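Local coordinates for conserved exported protein (Bacteroides fragilis, PDB 3CLW), which is of unknown function but probably hydrolyses O-glycosidic bonds within a TIM-barrel glycosidase fold, at residues S200-Y208 / K246-M255; A339-T347 / A424-Y432. All coordinates share one frame; numbering follows the deposited sequence.

How the contacts relate
The two contacts illustrate how helices of a glycosidase-type barrel domain pack, first on a neighbouring part of that domain and then on a strand of the C-terminal part of the chain. Contact 1 (200-208 with 246-255) joins the start of helix 204-221 to the loop and short helix that follow strand 226-232, wholly inside the family 30 region. Contact 2 (339-347 with 424-432) sets the end of helix 328-347 against strand 427-433. The centres of contact 1 and contact 2 lie 30 Å apart. Contacts 1 and 2 do not touch, their nearest atoms being about 12 Å apart. Contact 1 combines a lysine bonded to a backbone carbonyl with apolar packing; contact 2 centres on a histidine and a methionine.

Contact 1: residues S200-Y208 / K246-M255; sequences SFATKADLY and KTPDDIIHSM
Lys204 reaches from the first turn of its helix across to the 247-249 turn. Its chain bends twice near the end (chi3 -75°, chi4 -58°), curling Lys204 NZ back to donate to Asp249 O at 2.9 Å from above the carbonyl plane. A long salt bridge to Asp249 OD2 adds a weaker pull; the other carboxylate oxygen of Asp249 is taken by Ile241 N. Water 1 accepts from both Lys204 NZ and Lys204 N, so the ammonium and the helix start share one solvent molecule. The aliphatic part of the lysine is buried: Lys204 CG rests on Pro248 CA (3.8 Å), while Lys204 CE lies 3.4 Å from Ser254 OG.

Met255, from helix 251-256, brings its CE to 3.8 Å from Leu207 CB, one turn further along helix 204-221, the two side chains crossing at about a right angle. On the loop side, Phe201 CE1 meets Pro248 CD at 3.7 Å. In Thr203, chi1 of 72° puts OG1 between the backbone N and the carbonyl carbon, where it accepts from Asp206 N at 3.1 Å, while Thr203 CG2, beside the backbone N, faces Lys246 O at 3.3 Å. The return bond, Thr203 N to Asp206 OD2, is nearly straight.

These reciprocal bonds make a capping box at the start of helix 204-221, packed against an inverse gamma turn centred on Pro248, in the helical layer of a TIM-barrel domain.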
ATOM      1  N   SER A 200      -7.599 -14.249  -9.415  1.00 37.08           N
ATOM      2  CA  SER A 200      -8.180 -14.313 -10.760  1.00 37.21           C
ATOM      3  C   SER A 200      -7.624 -13.284 -11.750  1.00 36.84           C
ATOM      4  O   SER A 200      -7.533 -12.091 -11.463  1.00 36.65           O
ATOM      5  CB  SER A 200      -9.709 -14.213 -10.750  1.00 37.65           C
ATOM      6  OG  SER A 200     -10.204 -14.496 -12.072  1.00 38.71           O
ATOM      7  N   PHE A 201      -7.263 -13.782 -12.924  1.00 37.02           N
ATOM      8  CA  PHE A 201      -7.111 -12.972 -14.127  1.00 36.81           C
ATOM      9  C   PHE A 201      -8.411 -12.214 -14.371  1.00 36.28           C
ATOM     10  O   PHE A 201      -9.477 -12.678 -13.990  1.00 37.00           O
ATOM     11  CB  PHE A 201      -6.819 -13.894 -15.323  1.00 36.71           C
ATOM     12  CG  PHE A 201      -6.753 -13.176 -16.650  1.00 37.87           C
ATOM     13  CD1 PHE A 201      -5.633 -12.415 -16.992  1.00 37.53           C
ATOM     14  CD2 PHE A 201      -7.798 -13.266 -17.555  1.00 38.49           C
ATOM     15  CE1 PHE A 201      -5.563 -11.767 -18.210  1.00 37.33           C
ATOM     16  CE2 PHE A 201      -7.728 -12.610 -18.787  1.00 37.43           C
ATOM     17  CZ  PHE A 201      -6.608 -11.866 -19.108  1.00 37.63           C
ATOM     18  N   ALA A 202      -8.337 -11.054 -14.989  1.00 35.99           N
ATOM     19  CA  ALA A 202      -9.556 -10.412 -15.472  1.00 36.51           C
ATOM     20  C   ALA A 202      -9.246  -9.445 -16.607  1.00 36.43           C
ATOM     21  O   ALA A 202      -8.183  -8.833 -16.616  1.00 36.31           O
ATOM     22  CB  ALA A 202     -10.323  -9.681 -14.318  1.00 36.18           C
ATOM     23  N   THR A 203     -10.184  -9.312 -17.541  1.00 36.02           N
ATOM     24  CA  THR A 203     -10.029  -8.397 -18.669  1.00 36.63           C
ATOM     25  C   THR A 203     -10.612  -7.014 -18.322  1.00 36.51           C
ATOM     26  O   THR A 203     -11.303  -6.865 -17.306  1.00 36.68           O
ATOM     27  CB  THR A 203     -10.741  -8.916 -19.947  1.00 36.37           C
ATOM     28  OG1 THR A 203     -12.148  -8.790 -19.770  1.00 37.28           O
ATOM     29  CG2 THR A 203     -10.386 -10.385 -20.256  1.00 35.11           C
ATOM     30  N   LYS A 204     -10.319  -6.013 -19.149  1.00 35.53           N
ATOM     31  CA  LYS A 204     -10.894  -4.695 -18.925  1.00 35.62           C
ATOM     32  C   LYS A 204     -12.418  -4.750 -19.023  1.00 35.84           C
ATOM     33  O   LYS A 204     -13.104  -4.033 -18.287  1.00 35.94           O
ATOM     34  CB  LYS A 204     -10.314  -3.627 -19.843  1.00 34.98           C
ATOM     35  CG  LYS A 204      -8.849  -3.370 -19.597  1.00 34.18           C
ATOM     36  CD  LYS A 204      -8.360  -2.189 -20.400  1.00 36.22           C
ATOM     37  CE  LYS A 204      -8.164  -2.493 -21.905  1.00 35.97           C
ATOM     38  NZ  LYS A 204      -7.215  -3.608 -22.096  1.00 35.05           N
ATOM     39  N   ALA A 205     -12.948  -5.618 -19.891  1.00 35.34           N
ATOM     40  CA  ALA A 205     -14.398  -5.801 -19.937  1.00 35.42           C
ATOM     41  C   ALA A 205     -14.923  -6.303 -18.596  1.00 34.99           C
ATOM     42  O   ALA A 205     -15.958  -5.842 -18.122  1.00 35.65           O
ATOM     43  CB  ALA A 205     -14.830  -6.717 -21.099  1.00 34.61           C
ATOM     44  N   ASP A 206     -14.202  -7.236 -17.983  1.00 35.36           N
ATOM     45  CA  ASP A 206     -14.536  -7.747 -16.651  1.00 36.15           C
ATOM     46  C   ASP A 206     -14.501  -6.617 -15.612  1.00 36.17           C
ATOM     47  O   ASP A 206     -15.438  -6.427 -14.854  1.00 35.81           O
ATOM     48  CB  ASP A 206     -13.575  -8.873 -16.267  1.00 36.59           C
ATOM     49  CG  ASP A 206     -13.639 -10.064 -17.237  1.00 38.40           C
ATOM     50  OD1 ASP A 206     -14.724 -10.343 -17.811  1.00 40.83           O
ATOM     51  OD2 ASP A 206     -12.596 -10.729 -17.430  1.00 39.38           O
ATOM     52  N   LEU A 207     -13.424  -5.845 -15.639  1.00 35.85           N
ATOM     53  CA  LEU A 207     -13.220  -4.770 -14.702  1.00 35.79           C
ATOM     54  C   LEU A 207     -14.322  -3.729 -14.810  1.00 36.30           C
ATOM     55  O   LEU A 207     -14.835  -3.240 -13.790  1.00 35.39           O
ATOM     56  CB  LEU A 207     -11.840  -4.128 -14.931  1.00 35.09           C
ATOM     57  CG  LEU A 207     -10.653  -5.019 -14.541  1.00 36.02           C
ATOM     58  CD1 LEU A 207      -9.332  -4.370 -14.929  1.00 36.30           C
ATOM     59  CD2 LEU A 207     -10.659  -5.379 -13.047  1.00 35.18           C
ATOM     60  N   TYR A 208     -14.679  -3.392 -16.056  1.00 36.23           N
ATOM     61  CA  TYR A 208     -15.716  -2.411 -16.329  1.00 35.62           C
ATOM     62  C   TYR A 208     -17.053  -2.863 -15.746  1.00 34.80           C
ATOM     63  O   TYR A 208     -17.768  -2.068 -15.128  1.00 34.58           O
ATOM     64  CB  TYR A 208     -15.801  -2.104 -17.853  1.00 36.87           C
ATOM     65  CG  TYR A 208     -16.928  -1.170 -18.228  1.00 36.92           C
ATOM     66  CD1 TYR A 208     -16.697   0.170 -18.462  1.00 36.88           C
ATOM     67  CD2 TYR A 208     -18.246  -1.644 -18.322  1.00 40.40           C
ATOM     68  CE1 TYR A 208     -17.752   1.031 -18.804  1.00 39.67           C
ATOM     69  CE2 TYR A 208     -19.313  -0.800 -18.655  1.00 38.57           C
ATOM     70  CZ  TYR A 208     -19.061   0.526 -18.895  1.00 39.55           C
ATOM     71  OH  TYR A 208     -20.119   1.352 -19.232  1.00 39.87           O
ATOM     72  N   LYS A 246      -7.358  -9.758 -24.839  1.00 44.66           N
ATOM     73  CA  LYS A 246      -7.816 -10.018 -23.476  1.00 43.86           C
ATOM     74  C   LYS A 246      -7.017  -9.279 -22.379  1.00 43.98           C
ATOM     75  O   LYS A 246      -7.547  -9.026 -21.307  1.00 44.01           O
ATOM     76  CB  LYS A 246      -7.902 -11.531 -23.186  1.00 43.29           C
ATOM     77  CG  LYS A 246      -6.604 -12.277 -23.124  1.00 42.00           C
ATOM     78  CD  LYS A 246      -6.866 -13.735 -22.752  1.00 43.21           C
ATOM     79  CE  LYS A 246      -5.559 -14.491 -22.466  1.00 44.78           C
ATOM     80  NZ  LYS A 246      -5.715 -16.007 -22.377  1.00 44.88           N
ATOM     81  N   THR A 247      -5.763  -8.925 -22.674  1.00 43.25           N
ATOM     82  CA  THR A 247      -4.860  -8.314 -21.700  1.00 42.33           C
ATOM     83  C   THR A 247      -5.396  -7.011 -21.097  1.00 42.25           C
ATOM     84  O   THR A 247      -5.656  -6.054 -21.832  1.00 41.66           O
ATOM     85  CB  THR A 247      -3.457  -8.098 -22.304  1.00 42.05           C
ATOM     86  OG1 THR A 247      -2.957  -9.355 -22.746  1.00 41.56           O
ATOM     87  CG2 THR A 247      -2.493  -7.570 -21.271  1.00 42.42           C
ATOM     88  N   PRO A 248      -5.548  -6.969 -19.739  1.00 41.70           N
ATOM     89  CA  PRO A 248      -5.900  -5.715 -19.066  1.00 40.81           C
ATOM     90  C   PRO A 248      -4.707  -4.772 -18.983  1.00 40.50           C
ATOM     91  O   PRO A 248      -4.315  -4.343 -17.886  1.00 40.88           O
ATOM     92  CB  PRO A 248      -6.357  -6.184 -17.676  1.00 40.80           C
ATOM     93  CG  PRO A 248      -5.507  -7.401 -17.430  1.00 41.31           C
ATOM     94  CD  PRO A 248      -5.407  -8.084 -18.774  1.00 41.33           C
ATOM     95  N   ASP A 249      -4.122  -4.459 -20.136  1.00 39.97           N
ATOM     96  CA  ASP A 249      -3.150  -3.387 -20.233  1.00 39.70           C
ATOM     97  C   ASP A 249      -3.872  -2.127 -20.679  1.00 39.47           C
ATOM     98  O   ASP A 249      -5.117  -2.083 -20.710  1.00 38.85           O
ATOM     99  CB  ASP A 249      -1.996  -3.748 -21.185  1.00 40.01           C
ATOM    100  CG  ASP A 249      -2.439  -3.851 -22.654  1.00 41.78           C
ATOM    101  OD1 ASP A 249      -1.543  -3.963 -23.522  1.00 42.91           O
ATOM    102  OD2 ASP A 249      -3.668  -3.833 -22.934  1.00 40.93           O
ATOM    103  N   ASP A 250      -3.094  -1.100 -20.993  1.00 39.27           N
ATOM    104  CA  ASP A 250      -3.632   0.176 -21.469  1.00 40.72           C
ATOM    105  C   ASP A 250      -4.678   0.781 -20.535  1.00 40.34           C
ATOM    106  O   ASP A 250      -5.616   1.468 -20.987  1.00 40.40           O
ATOM    107  CB  ASP A 250      -4.195   0.019 -22.899  1.00 40.89           C
ATOM    108  CG  ASP A 250      -4.437   1.348 -23.574  1.00 43.81           C
ATOM    109  OD1 ASP A 250      -3.581   2.238 -23.415  1.00 43.82           O
ATOM    110  OD2 ASP A 250      -5.505   1.508 -24.241  1.00 48.78           O
ATOM    111  N   ILE A 251      -4.516   0.523 -19.230  1.00 39.85           N
ATOM    112  CA  ILE A 251      -5.480   0.949 -18.209  1.00 38.78           C
ATOM    113  C   ILE A 251      -5.756   2.458 -18.239  1.00 39.20           C
ATOM    114  O   ILE A 251      -6.911   2.880 -18.246  1.00 39.28           O
ATOM    115  CB  ILE A 251      -5.057   0.503 -16.759  1.00 38.58           C
ATOM    116  CG1 ILE A 251      -5.049  -1.036 -16.631  1.00 38.88           C
ATOM    117  CG2 ILE A 251      -5.922   1.184 -15.691  1.00 36.34           C
ATOM    118  CD1 ILE A 251      -6.408  -1.754 -16.827  1.00 35.74           C
ATOM    119  N   ILE A 252      -4.713   3.274 -18.254  1.00 39.61           N
ATOM    120  CA  ILE A 252      -4.945   4.705 -18.195  1.00 40.61           C
ATOM    121  C   ILE A 252      -5.857   5.208 -19.333  1.00 41.65           C
ATOM    122  O   ILE A 252      -6.877   5.836 -19.067  1.00 41.91           O
ATOM    123  CB  ILE A 252      -3.626   5.518 -18.091  1.00 41.08           C
ATOM    124  CG1 ILE A 252      -2.908   5.179 -16.754  1.00 41.78           C
ATOM    125  CG2 ILE A 252      -3.926   7.006 -18.211  1.00 39.58           C
ATOM    126  CD1 ILE A 252      -1.448   5.691 -16.620  1.00 40.78           C
ATOM    127  N   HIS A 253      -5.509   4.910 -20.587  1.00 42.06           N
ATOM    128  CA  HIS A 253      -6.232   5.496 -21.721  1.00 43.05           C
ATOM    129  C   HIS A 253      -7.576   4.834 -21.957  1.00 42.50           C
ATOM    130  O   HIS A 253      -8.564   5.512 -22.282  1.00 42.63           O
ATOM    131  CB  HIS A 253      -5.387   5.513 -23.007  1.00 43.01           C
ATOM    132  CG  HIS A 253      -4.374   6.613 -23.036  1.00 44.86           C
ATOM    133  ND1 HIS A 253      -4.664   7.883 -23.486  1.00 47.87           N
ATOM    134  CD2 HIS A 253      -3.079   6.646 -22.640  1.00 47.46           C
ATOM    135  CE1 HIS A 253      -3.587   8.641 -23.403  1.00 46.86           C
ATOM    136  NE2 HIS A 253      -2.612   7.914 -22.888  1.00 48.39           N
ATOM    137  N   SER A 254      -7.614   3.525 -21.761  1.00 41.21           N
ATOM    138  CA  SER A 254      -8.809   2.760 -22.041  1.00 40.65           C
ATOM    139  C   SER A 254      -9.885   2.924 -20.966  1.00 39.34           C
ATOM    140  O   SER A 254     -11.071   2.877 -21.276  1.00 39.05           O
ATOM    141  CB  SER A 254      -8.445   1.299 -22.203  1.00 41.14           C
ATOM    142  OG  SER A 254      -9.609   0.535 -22.377  1.00 45.27           O
ATOM    143  N   MET A 255      -9.458   3.143 -19.718  1.00 38.18           N
ATOM    144  CA  MET A 255     -10.357   3.183 -18.545  1.00 36.07           C
ATOM    145  C   MET A 255     -10.480   4.574 -17.913  1.00 37.24           C
ATOM    146  O   MET A 255     -11.535   4.906 -17.358  1.00 37.82           O
ATOM    147  CB  MET A 255      -9.966   2.123 -17.479  1.00 36.35           C
ATOM    148  CG  MET A 255     -10.009   0.643 -17.980  1.00 34.49           C
ATOM    149  SD  MET A 255     -10.150  -0.739 -16.801  1.00 29.72           S
ATOM    150  CE  MET A 255     -11.905  -0.695 -16.559  1.00 27.46           C
TER
HETATM  151  O   HOH W   1      -8.517  -6.292 -21.669  1.00 38.21           O

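Contact 2: residues A339-T347 / A424-Y432; sequences ARIIHNDLT and ATSLMISSY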
ATOM      1  N   ALA A 339      12.374   3.121   0.790  1.00 37.30           N
ATOM      2  CA  ALA A 339      12.199   4.567   0.920  1.00 37.52           C
ATOM      3  C   ALA A 339      12.363   5.287  -0.439  1.00 37.92           C
ATOM      4  O   ALA A 339      11.753   6.298  -0.675  1.00 38.04           O
ATOM      5  CB  ALA A 339      13.133   5.137   1.945  1.00 36.94           C
ATOM      6  N   ARG A 340      13.207   4.752  -1.308  1.00 38.78           N
ATOM      7  CA  ARG A 340      13.415   5.300  -2.656  1.00 39.23           C
ATOM      8  C   ARG A 340      12.185   5.077  -3.553  1.00 38.43           C
ATOM      9  O   ARG A 340      11.768   5.985  -4.283  1.00 38.18           O
ATOM     10  CB  ARG A 340      14.658   4.663  -3.302  1.00 39.67           C
ATOM     11  CG  ARG A 340      14.846   5.082  -4.773  1.00 40.58           C
ATOM     12  CD  ARG A 340      16.227   4.742  -5.295  1.00 38.79           C
ATOM     13  NE  ARG A 340      16.374   3.307  -5.479  1.00 38.67           N
ATOM     14  CZ  ARG A 340      17.425   2.761  -6.071  1.00 42.46           C
ATOM     15  NH1 ARG A 340      18.418   3.540  -6.519  1.00 44.68           N
ATOM     16  NH2 ARG A 340      17.490   1.448  -6.228  1.00 43.48           N
ATOM     17  N   ILE A 341      11.594   3.884  -3.474  1.00 37.71           N
ATOM     18  CA  ILE A 341      10.320   3.668  -4.129  1.00 37.46           C
ATOM     19  C   ILE A 341       9.305   4.698  -3.651  1.00 37.92           C
ATOM     20  O   ILE A 341       8.621   5.321  -4.481  1.00 37.94           O
ATOM     21  CB  ILE A 341       9.744   2.264  -3.913  1.00 37.79           C
ATOM     22  CG1 ILE A 341      10.699   1.200  -4.430  1.00 37.05           C
ATOM     23  CG2 ILE A 341       8.405   2.135  -4.656  1.00 35.60           C
ATOM     24  CD1 ILE A 341      10.447  -0.180  -3.862  1.00 40.81           C
ATOM     25  N   ILE A 342       9.226   4.894  -2.333  1.00 36.77           N
ATOM     26  CA  ILE A 342       8.244   5.820  -1.790  1.00 36.53           C
ATOM     27  C   ILE A 342       8.441   7.234  -2.347  1.00 37.41           C
ATOM     28  O   ILE A 342       7.479   7.851  -2.854  1.00 36.60           O
ATOM     29  CB  ILE A 342       8.200   5.831  -0.234  1.00 36.48           C
ATOM     30  CG1 ILE A 342       7.676   4.487   0.286  1.00 37.00           C
ATOM     31  CG2 ILE A 342       7.293   6.998   0.289  1.00 35.14           C
ATOM     32  CD1 ILE A 342       7.802   4.265   1.814  1.00 35.04           C
ATOM     33  N   HIS A 343       9.676   7.734  -2.252  1.00 36.97           N
ATOM     34  CA  HIS A 343       9.975   9.079  -2.701  1.00 38.00           C
ATOM     35  C   HIS A 343       9.585   9.322  -4.169  1.00 38.59           C
ATOM     36  O   HIS A 343       8.983  10.333  -4.498  1.00 39.59           O
ATOM     37  CB  HIS A 343      11.446   9.375  -2.520  1.00 37.73           C
ATOM     38  CG  HIS A 343      11.877  10.644  -3.181  1.00 38.12           C
ATOM     39  ND1 HIS A 343      11.797  11.868  -2.558  1.00 39.06           N
ATOM     40  CD2 HIS A 343      12.367  10.880  -4.418  1.00 37.58           C
ATOM     41  CE1 HIS A 343      12.230  12.803  -3.383  1.00 38.62           C
ATOM     42  NE2 HIS A 343      12.573  12.227  -4.518  1.00 38.46           N
ATOM     43  N   ASN A 344       9.942   8.384  -5.038  1.00 39.49           N
ATOM     44  CA  ASN A 344       9.662   8.491  -6.461  1.00 40.01           C
ATOM     45  C   ASN A 344       8.172   8.344  -6.784  1.00 39.82           C
ATOM     46  O   ASN A 344       7.649   9.044  -7.666  1.00 39.73           O
ATOM     47  CB  ASN A 344      10.539   7.505  -7.243  1.00 40.09           C
ATOM     48  CG  ASN A 344      11.983   7.958  -7.295  1.00 42.57           C
ATOM     49  OD1 ASN A 344      12.337   8.803  -8.113  1.00 44.95           O
ATOM     50  ND2 ASN A 344      12.819   7.424  -6.406  1.00 42.57           N
ATOM     51  N   ASP A 345       7.479   7.467  -6.056  1.00 39.02           N
ATOM     52  CA  ASP A 345       6.026   7.419  -6.174  1.00 39.19           C
ATOM     53  C   ASP A 345       5.358   8.745  -5.844  1.00 38.72           C
ATOM     54  O   ASP A 345       4.473   9.207  -6.581  1.00 38.67           O
ATOM     55  CB  ASP A 345       5.431   6.286  -5.346  1.00 39.12           C
ATOM     56  CG  ASP A 345       5.546   4.947  -6.054  1.00 40.97           C
ATOM     57  OD1 ASP A 345       5.809   4.934  -7.274  1.00 42.80           O
ATOM     58  OD2 ASP A 345       5.386   3.905  -5.405  1.00 40.33           O
ATOM     59  N   LEU A 346       5.772   9.345  -4.733  1.00 38.23           N
ATOM     60  CA  LEU A 346       5.221  10.624  -4.274  1.00 38.29           C
ATOM     61  C   LEU A 346       5.609  11.812  -5.159  1.00 38.45           C
ATOM     62  O   LEU A 346       4.820  12.699  -5.374  1.00 38.13           O
ATOM     63  CB  LEU A 346       5.672  10.903  -2.835  1.00 37.93           C
ATOM     64  CG  LEU A 346       5.140  10.001  -1.722  1.00 37.68           C
ATOM     65  CD1 LEU A 346       5.816  10.331  -0.394  1.00 36.94           C
ATOM     66  CD2 LEU A 346       3.605  10.078  -1.617  1.00 35.67           C
ATOM     67  N   THR A 347       6.842  11.818  -5.655  1.00 39.68           N
ATOM     68  CA  THR A 347       7.361  12.987  -6.355  1.00 40.30           C
ATOM     69  C   THR A 347       7.336  12.869  -7.877  1.00 39.76           C
ATOM     70  O   THR A 347       7.281  13.870  -8.541  1.00 40.65           O
ATOM     71  CB  THR A 347       8.800  13.337  -5.906  1.00 40.56           C
ATOM     72  OG1 THR A 347       9.656  12.235  -6.216  1.00 43.50           O
ATOM     73  CG2 THR A 347       8.863  13.622  -4.417  1.00 38.89           C
ATOM     74  N   ALA A 424      18.195   9.588  -7.645  1.00 47.36           N
ATOM     75  CA  ALA A 424      17.924   8.204  -7.235  1.00 47.91           C
ATOM     76  C   ALA A 424      19.121   7.455  -6.612  1.00 48.60           C
ATOM     77  O   ALA A 424      18.934   6.482  -5.866  1.00 48.67           O
ATOM     78  CB  ALA A 424      17.353   7.412  -8.395  1.00 48.19           C
ATOM     79  N   THR A 425      20.345   7.885  -6.913  1.00 48.93           N
ATOM     80  CA  THR A 425      21.522   7.206  -6.353  1.00 49.52           C
ATOM     81  C   THR A 425      22.290   8.111  -5.412  1.00 49.43           C
ATOM     82  O   THR A 425      23.328   7.713  -4.887  1.00 50.23           O
ATOM     83  CB  THR A 425      22.497   6.644  -7.448  1.00 49.50           C
ATOM     84  OG1 THR A 425      22.821   7.680  -8.395  1.00 50.63           O
ATOM     85  CG2 THR A 425      21.856   5.487  -8.168  1.00 49.22           C
ATOM     86  N   SER A 426      21.796   9.329  -5.212  1.00 49.09           N
ATOM     87  CA  SER A 426      22.441  10.259  -4.287  1.00 48.59           C
ATOM     88  C   SER A 426      21.486  10.781  -3.208  1.00 48.29           C
ATOM     89  O   SER A 426      21.425  10.208  -2.118  1.00 49.12           O
ATOM     90  CB  SER A 426      23.150  11.402  -5.041  1.00 48.94           C
ATOM     91  OG  SER A 426      22.252  12.192  -5.810  1.00 48.50           O
ATOM     92  N   LEU A 427      20.736  11.844  -3.503  1.00 46.77           N
ATOM     93  CA  LEU A 427      19.946  12.523  -2.493  1.00 45.94           C
ATOM     94  C   LEU A 427      18.524  12.877  -2.980  1.00 45.09           C
ATOM     95  O   LEU A 427      18.354  13.619  -3.970  1.00 44.94           O
ATOM     96  CB  LEU A 427      20.683  13.766  -2.014  1.00 46.27           C
ATOM     97  CG  LEU A 427      19.987  14.602  -0.942  1.00 48.25           C
ATOM     98  CD1 LEU A 427      20.158  13.990   0.456  1.00 50.28           C
ATOM     99  CD2 LEU A 427      20.492  16.026  -0.957  1.00 51.07           C
ATOM    100  N   MET A 428      17.523  12.340  -2.272  1.00 43.36           N
ATOM    101  CA  MET A 428      16.104  12.514  -2.612  1.00 40.61           C
ATOM    102  C   MET A 428      15.420  13.250  -1.476  1.00 41.87           C
ATOM    103  O   MET A 428      15.603  12.920  -0.305  1.00 42.20           O
ATOM    104  CB  MET A 428      15.425  11.157  -2.856  1.00 40.77           C
ATOM    105  CG  MET A 428      15.835  10.431  -4.154  1.00 39.08           C
ATOM    106  SD  MET A 428      15.336   8.693  -4.193  1.00 32.85           S
ATOM    107  CE  MET A 428      16.764   7.987  -3.414  1.00 37.60           C
ATOM    108  N   ILE A 429      14.639  14.265  -1.811  1.00 41.62           N
ATOM    109  CA  ILE A 429      14.017  15.063  -0.800  1.00 42.01           C
ATOM    110  C   ILE A 429      12.728  15.658  -1.340  1.00 41.20           C
ATOM    111  O   ILE A 429      12.651  16.026  -2.510  1.00 40.72           O
ATOM    112  CB  ILE A 429      15.028  16.094  -0.220  1.00 42.39           C
ATOM    113  CG1 ILE A 429      14.361  17.051   0.768  1.00 42.78           C
ATOM    114  CG2 ILE A 429      15.658  16.854  -1.321  1.00 44.68           C
ATOM    115  CD1 ILE A 429      15.357  17.833   1.598  1.00 42.79           C
ATOM    116  N   SER A 430      11.713  15.702  -0.468  1.00 40.34           N
ATOM    117  CA  SER A 430      10.350  16.123  -0.818  1.00 39.27           C
ATOM    118  C   SER A 430       9.745  16.777   0.406  1.00 38.40           C
ATOM    119  O   SER A 430      10.194  16.518   1.518  1.00 37.83           O
ATOM    120  CB  SER A 430       9.493  14.912  -1.267  1.00 39.29           C
ATOM    121  OG  SER A 430       9.462  13.875  -0.272  1.00 40.60           O
ATOM    122  N   SER A 431       8.742  17.632   0.205  1.00 37.95           N
ATOM    123  CA  SER A 431       8.091  18.339   1.309  1.00 38.22           C
ATOM    124  C   SER A 431       6.576  18.326   1.218  1.00 38.08           C
ATOM    125  O   SER A 431       6.026  18.157   0.134  1.00 39.39           O
ATOM    126  CB  SER A 431       8.604  19.782   1.410  1.00 37.71           C
ATOM    127  OG  SER A 431      10.002  19.803   1.598  1.00 37.22           O
ATOM    128  N   TYR A 432       5.906  18.511   2.355  1.00 37.39           N
ATOM    129  CA  TYR A 432       4.449  18.329   2.455  1.00 37.75           C
ATOM    130  C   TYR A 432       4.019  19.259   3.520  1.00 37.54           C
ATOM    131  O   TYR A 432       4.790  19.513   4.412  1.00 37.81           O
ATOM    132  CB  TYR A 432       4.060  16.873   2.863  1.00 37.09           C
ATOM    133  CG  TYR A 432       4.731  15.873   1.986  1.00 36.08           C
ATOM    134  CD1 TYR A 432       4.067  15.321   0.904  1.00 35.46           C
ATOM    135  CD2 TYR A 432       6.053  15.521   2.198  1.00 35.19           C
ATOM    136  CE1 TYR A 432       4.703  14.469   0.058  1.00 35.55           C
ATOM    137  CE2 TYR A 432       6.705  14.644   1.363  1.00 36.73           C
ATOM    138  CZ  TYR A 432       6.024  14.129   0.290  1.00 37.09           C
ATOM    139  OH  TYR A 432       6.649  13.252  -0.545  1.00 38.17           O
TER
HETATM  140  O   HOH W   2      11.364  12.328   0.021  1.00 35.36           O
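Two torsions set up the central pair: His343 carries CG anti to the backbone N (chi1 170°), which sends its ring out from the helix, and Met428, whose CB is set over that ring by the strand backbone, has chi1 of -71°, which takes CG and SD on toward Arg340 and Asn344. Met428 CB lies over the middle of one face, 3.4 Å from the centroid of the His343 ring, in a CH-pi contact almost along the normal. Thr347 OG1 covers the opposite face, offset toward the rim, and is held there by its own 2.6 Å bond to His343 O. The imidazole is thus sandwiched between a methylene of the strand and a hydroxyl of its own helix. At its edge, in plane, water 2 links His343 ND1 (2.7 Å) to Ser430 OG, whose hydroxyl is also paired with Tyr432 OH.

Farther out, Met428 SD approaches Arg340 CG at 3.7 Å and Asn344 ND2 at 3.6 Å. That amide is already committed to Arg340 O, which also accepts from Asn344 N on the opposite face of its plane. Arg340 bends at chi3, and Arg340 NH1 donates to Ala424 O (3.1 Å) within the guanidinium plane but above the plane of the carbonyl. NH2 turns instead to a salt bridge with Glu321. At the other end, Thr347 CG2 presses tightly on Ser430 CB (3.5 Å), and Leu346 CD1 comes up obliquely to the hydroxyl end of the Tyr432 ring, the two side chains meeting at about a right angle.

The axes of segments 339-347 and 427-432 cross at 50°. Tyr399 of helix 391-400 touches His343 and Leu346, while strand 427-433 is flanked by antiparallel strands 408-414 and 438-444, whose Arg409 and Ile443 contact Thr347 and His343 respectively.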